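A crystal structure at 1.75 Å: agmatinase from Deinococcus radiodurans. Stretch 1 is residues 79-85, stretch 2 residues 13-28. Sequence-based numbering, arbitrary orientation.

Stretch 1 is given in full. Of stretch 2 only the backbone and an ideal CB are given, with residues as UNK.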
# COMPACT_ATOMS: atom_id res chain seq x y z
N THR A 79 -9.40 -5.53 -36.89
CA THR A 79 -8.95 -4.18 -36.58
C THR A 79 -9.55 -3.61 -35.30
O THR A 79 -10.72 -3.87 -34.98
CB THR A 79 -9.27 -3.21 -37.75
OG1 THR A 79 -10.69 -3.13 -37.94
CG2 THR A 79 -8.62 -3.70 -39.03
N PHE A 80 -8.74 -2.85 -34.58
CA PHE A 80 -9.12 -2.21 -33.32
C PHE A 80 -8.96 -0.70 -33.36
O PHE A 80 -8.17 -0.16 -34.14
CB PHE A 80 -8.26 -2.74 -32.16
CG PHE A 80 -8.63 -4.11 -31.68
CD1 PHE A 80 -8.40 -5.23 -32.47
CD2 PHE A 80 -9.23 -4.27 -30.44
CE1 PHE A 80 -8.75 -6.51 -32.01
CE2 PHE A 80 -9.59 -5.54 -29.97
CZ PHE A 80 -9.35 -6.66 -30.76
N ALA A 81 -9.70 -0.01 -32.50
CA ALA A 81 -9.61 1.44 -32.39
C ALA A 81 -9.97 1.82 -30.96
O ALA A 81 -10.72 1.10 -30.30
CB ALA A 81 -10.58 2.11 -33.37
N ASP A 82 -9.42 2.92 -30.47
CA ASP A 82 -9.74 3.39 -29.12
C ASP A 82 -10.36 4.77 -29.29
O ASP A 82 -9.67 5.72 -29.65
CB ASP A 82 -8.46 3.49 -28.26
CG ASP A 82 -8.76 3.80 -26.81
OD1 ASP A 82 -9.78 4.48 -26.55
OD2 ASP A 82 -7.99 3.37 -25.92
N ALA A 83 -11.67 4.87 -29.06
CA ALA A 83 -12.37 6.15 -29.22
C ALA A 83 -12.21 7.07 -28.01
O ALA A 83 -12.89 8.10 -27.92
CB ALA A 83 -13.84 5.90 -29.50
N GLY A 84 -11.32 6.71 -27.10
CA GLY A 84 -11.09 7.54 -25.93
C GLY A 84 -12.20 7.41 -24.90
O GLY A 84 -12.87 6.37 -24.83
N ASP A 85 -12.39 8.45 -24.10
CA ASP A 85 -13.42 8.45 -23.06
C ASP A 85 -14.51 9.47 -23.31
O ASP A 85 -14.29 10.50 -23.95
CB ASP A 85 -12.83 8.79 -21.69
CG ASP A 85 -11.89 7.73 -21.15
OD1 ASP A 85 -11.88 6.60 -21.66
OD2 ASP A 85 -11.16 8.05 -20.18
N UNK A 13 -0.75 4.31 -23.35
CA UNK A 13 -1.75 3.25 -23.15
C UNK A 13 -3.11 3.47 -23.80
O UNK A 13 -3.92 4.27 -23.33
CB UNK A 13 -1.97 3.06 -21.65
N UNK A 14 -3.35 2.76 -24.91
CA UNK A 14 -4.63 2.80 -25.60
C UNK A 14 -5.07 1.35 -25.54
O UNK A 14 -4.23 0.46 -25.44
CB UNK A 14 -4.54 3.35 -27.03
N UNK A 15 -6.37 1.10 -25.59
CA UNK A 15 -6.82 -0.28 -25.48
C UNK A 15 -6.26 -1.16 -26.59
O UNK A 15 -6.45 -0.88 -27.77
CB UNK A 15 -8.35 -0.33 -25.50
N UNK A 16 -5.56 -2.22 -26.20
CA UNK A 16 -4.95 -3.17 -27.13
C UNK A 16 -3.94 -2.46 -28.04
O UNK A 16 -3.63 -2.94 -29.13
CB UNK A 16 -6.03 -3.86 -27.97
N UNK A 17 -3.44 -1.33 -27.57
CA UNK A 17 -2.48 -0.51 -28.31
C UNK A 17 -3.05 -0.10 -29.67
O UNK A 17 -2.33 0.09 -30.65
CB UNK A 17 -1.16 -1.27 -28.50
N UNK A 18 -4.37 0.06 -29.72
CA UNK A 18 -5.05 0.45 -30.95
C UNK A 18 -4.90 1.95 -31.22
O UNK A 18 -4.64 2.74 -30.32
CB UNK A 18 -6.53 0.07 -30.87
N UNK A 19 -5.05 2.36 -32.49
CA UNK A 19 -4.93 3.77 -32.84
C UNK A 19 -6.03 4.58 -32.16
O UNK A 19 -7.14 4.09 -31.96
CB UNK A 19 -4.99 3.96 -34.36
N UNK A 20 -5.71 5.82 -31.80
CA UNK A 20 -6.69 6.68 -31.13
C UNK A 20 -7.59 7.38 -32.13
O UNK A 20 -7.13 7.88 -33.16
CB UNK A 20 -5.98 7.72 -30.26
N UNK A 21 -8.89 7.42 -31.83
CA UNK A 21 -9.85 8.08 -32.71
C UNK A 21 -10.90 8.86 -31.93
O UNK A 21 -11.00 8.75 -30.72
CB UNK A 21 -10.53 7.05 -33.61
N UNK A 22 -11.68 9.67 -32.65
CA UNK A 22 -12.74 10.46 -32.04
C UNK A 22 -14.06 9.73 -32.30
O UNK A 22 -14.29 9.25 -33.40
CB UNK A 22 -12.77 11.89 -32.59
N UNK A 23 -14.92 9.64 -31.28
CA UNK A 23 -16.21 8.96 -31.40
C UNK A 23 -16.98 9.22 -32.70
O UNK A 23 -17.49 8.29 -33.32
CB UNK A 23 -17.09 9.37 -30.22
N UNK A 24 -17.07 10.49 -33.09
CA UNK A 24 -17.80 10.84 -34.30
C UNK A 24 -16.87 11.15 -35.47
O UNK A 24 -17.27 11.81 -36.43
CB UNK A 24 -18.71 12.04 -34.03
N UNK A 25 -15.63 10.69 -35.37
CA UNK A 25 -14.66 10.93 -36.42
C UNK A 25 -14.90 10.06 -37.64
O UNK A 25 -15.85 9.28 -37.69
CB UNK A 25 -13.25 10.70 -35.89
N UNK A 26 -14.03 10.19 -38.64
CA UNK A 26 -14.15 9.41 -39.86
C UNK A 26 -13.27 8.17 -39.81
O UNK A 26 -12.16 8.17 -40.33
CB UNK A 26 -13.79 10.27 -41.08
N UNK A 27 -13.78 7.12 -39.16
CA UNK A 27 -13.05 5.87 -39.03
C UNK A 27 -13.98 4.66 -38.99
O UNK A 27 -15.19 4.79 -38.79
CB UNK A 27 -12.18 5.90 -37.77
N UNK A 28 -13.40 3.49 -39.19
CA UNK A 28 -14.13 2.23 -39.16
C UNK A 28 -13.19 1.15 -38.66
O UNK A 28 -12.03 1.08 -39.07
CB UNK A 28 -14.69 1.88 -40.54

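Position 13 has nothing of stretch 1 within reach, so the contact leaves it free; it is Pro13. At 14 the CB points toward Asp82, 3.6 Å from its OD2, so a compact side chain suits, perhaps a polar one. Thr14 turns its hydroxyl to its own segment instead, OG1 donating to the carbonyl O of position 18 at 2.8 Å.

Position 15 is governed by its backbone: its N gives a nearly straight hydrogen bond to Asp82 OD2 (2.8 Å, 170°), which any residue with an amide hydrogen could do. Proline is excluded. The CB also points toward the strand, its ideal position 3.7 Å from Asp82 OD2, and the bond asks for no particular side chain, so several would suit; Phe15 is found, its CB 3.8 Å from Asp82 OD2, and a water donates to both Phe15 O and Ala81 O.

Positions 16 and 17 both have positive phi (60° and 58°), which favours glycine or asparagine but admits others. At 16 the CB points toward the Phe80 ring, and a small apolar group fits: Ala16 CB lies 4.1 Å from Phe80 CD2. At 17 it points away, where a long polar chain is free to extend; Arg17 is bound elsewhere in the structure.

At 18 the CB points straight at the strand, 3.5 Å from Phe80 CB and 3.6 Å from Ala81 N. With so little space, alanine or glycine is the natural reading, and Ala18 packs its CB 3.6 Å from Phe80 CB.

Position 19 offers its carbonyl to Asp82 N, while its own N makes no bond to stretch 1, so proline is allowed at phi -64°. Pro19 O accepts from Asp82 N at 3.0 Å, and Pro19 CD sits 3.3 Å from Phe80 O.

At 20 the CB points sideways, and many side chains would do. Leu20 (chi1 t) bends its end back, CD1 reaching 3.1 Å from Asp82 O and 4.0 Å from Gly84 N.

Position 21 must keep an amide hydrogen, because its N donates to Asp82 O at 2.9 Å. Its sideways CB lies 4.9 Å from Ala81 CB, leaving room for a branched apolar residue. Val21 answers with CG2, 4.0 Å from Ala81 CB and 4.1 Å from Ala83 CB.

Positions 22 to 25 form a type I turn. The first points away and is Gln22; 23, at phi -42°, suits proline, and Pro23 CG lies 4.2 Å from Ala83 CB. Positions 24 and 26 have nothing of stretch 1 near their ideal CB, so the contact sets no demand there; they are Asp24 and Asp26. At 25 a CB would crowd Gln22 O at 3.1 Å, which favours the Gly25 found.

From 27 the CB points toward the strand but starts far off, calling for a large side chain. Trp27 spans the gap, CZ3 4.0 Å from Ala81 CB, while NE1 donates to Gln22 O. Position 28 points away: Gln28.

Stretch 2 (13-28) PTFARAPLVQPDGDWQ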
# COMPACT_ATOMS: atom_id res chain seq x y z
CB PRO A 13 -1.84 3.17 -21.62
CG PRO A 13 -1.62 4.59 -21.21
CD PRO A 13 -0.46 5.01 -22.09
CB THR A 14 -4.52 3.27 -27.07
OG1 THR A 14 -3.54 2.50 -27.77
CG2 THR A 14 -4.15 4.74 -27.12
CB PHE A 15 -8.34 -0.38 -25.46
CG PHE A 15 -8.84 -1.67 -24.89
CD1 PHE A 15 -8.66 -1.95 -23.54
CD2 PHE A 15 -9.40 -2.65 -25.71
CE1 PHE A 15 -9.04 -3.19 -23.01
CE2 PHE A 15 -9.78 -3.88 -25.20
CZ PHE A 15 -9.60 -4.16 -23.84
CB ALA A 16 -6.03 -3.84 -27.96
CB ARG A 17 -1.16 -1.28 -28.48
CG ARG A 17 0.08 -0.39 -28.39
CD ARG A 17 1.38 -1.16 -28.60
NE ARG A 17 1.97 -1.72 -27.37
CZ ARG A 17 2.45 -0.98 -26.37
NH1 ARG A 17 2.41 0.34 -26.43
NH2 ARG A 17 3.02 -1.57 -25.33
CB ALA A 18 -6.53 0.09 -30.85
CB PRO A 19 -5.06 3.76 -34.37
CG PRO A 19 -5.93 2.57 -34.62
CD PRO A 19 -5.35 1.54 -33.68
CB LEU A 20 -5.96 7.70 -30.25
CG LEU A 20 -6.80 8.69 -29.43
CD1 LEU A 20 -7.81 7.94 -28.56
CD2 LEU A 20 -5.88 9.52 -28.57
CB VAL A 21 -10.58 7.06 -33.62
CG1 VAL A 21 -9.58 6.38 -34.54
CG2 VAL A 21 -11.32 6.03 -32.78
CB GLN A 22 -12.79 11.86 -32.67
CG GLN A 22 -11.64 12.75 -32.27
CD GLN A 22 -11.63 13.06 -30.79
OE1 GLN A 22 -12.58 13.65 -30.26
NE2 GLN A 22 -10.57 12.65 -30.10
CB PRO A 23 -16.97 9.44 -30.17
CG PRO A 23 -15.88 9.53 -29.15
CD PRO A 23 -14.76 10.21 -29.93
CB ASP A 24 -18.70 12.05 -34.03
CG ASP A 24 -17.91 13.34 -33.95
OD1 ASP A 24 -16.89 13.37 -33.24
OD2 ASP A 24 -18.33 14.33 -34.59
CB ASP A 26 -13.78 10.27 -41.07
CG ASP A 26 -13.84 9.49 -42.38
OD1 ASP A 26 -14.87 8.84 -42.63
OD2 ASP A 26 -12.86 9.54 -43.15
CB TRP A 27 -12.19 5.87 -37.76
CG TRP A 27 -12.99 6.06 -36.51
CD1 TRP A 27 -13.37 7.24 -35.96
CD2 TRP A 27 -13.57 5.03 -35.70
NE1 TRP A 27 -14.17 7.02 -34.85
CE2 TRP A 27 -14.30 5.67 -34.67
CE3 TRP A 27 -13.55 3.63 -35.74
CZ2 TRP A 27 -15.01 4.96 -33.69
CZ3 TRP A 27 -14.25 2.92 -34.76
CH2 TRP A 27 -14.97 3.59 -33.76
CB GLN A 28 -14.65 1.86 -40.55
CG GLN A 28 -15.81 2.72 -41.04
CD GLN A 28 -16.23 2.38 -42.46
OE1 GLN A 28 -16.55 1.23 -42.77
NE2 GLN A 28 -16.25 3.38 -43.34
O HOH W 1 -9.15 -1.02 -28.74
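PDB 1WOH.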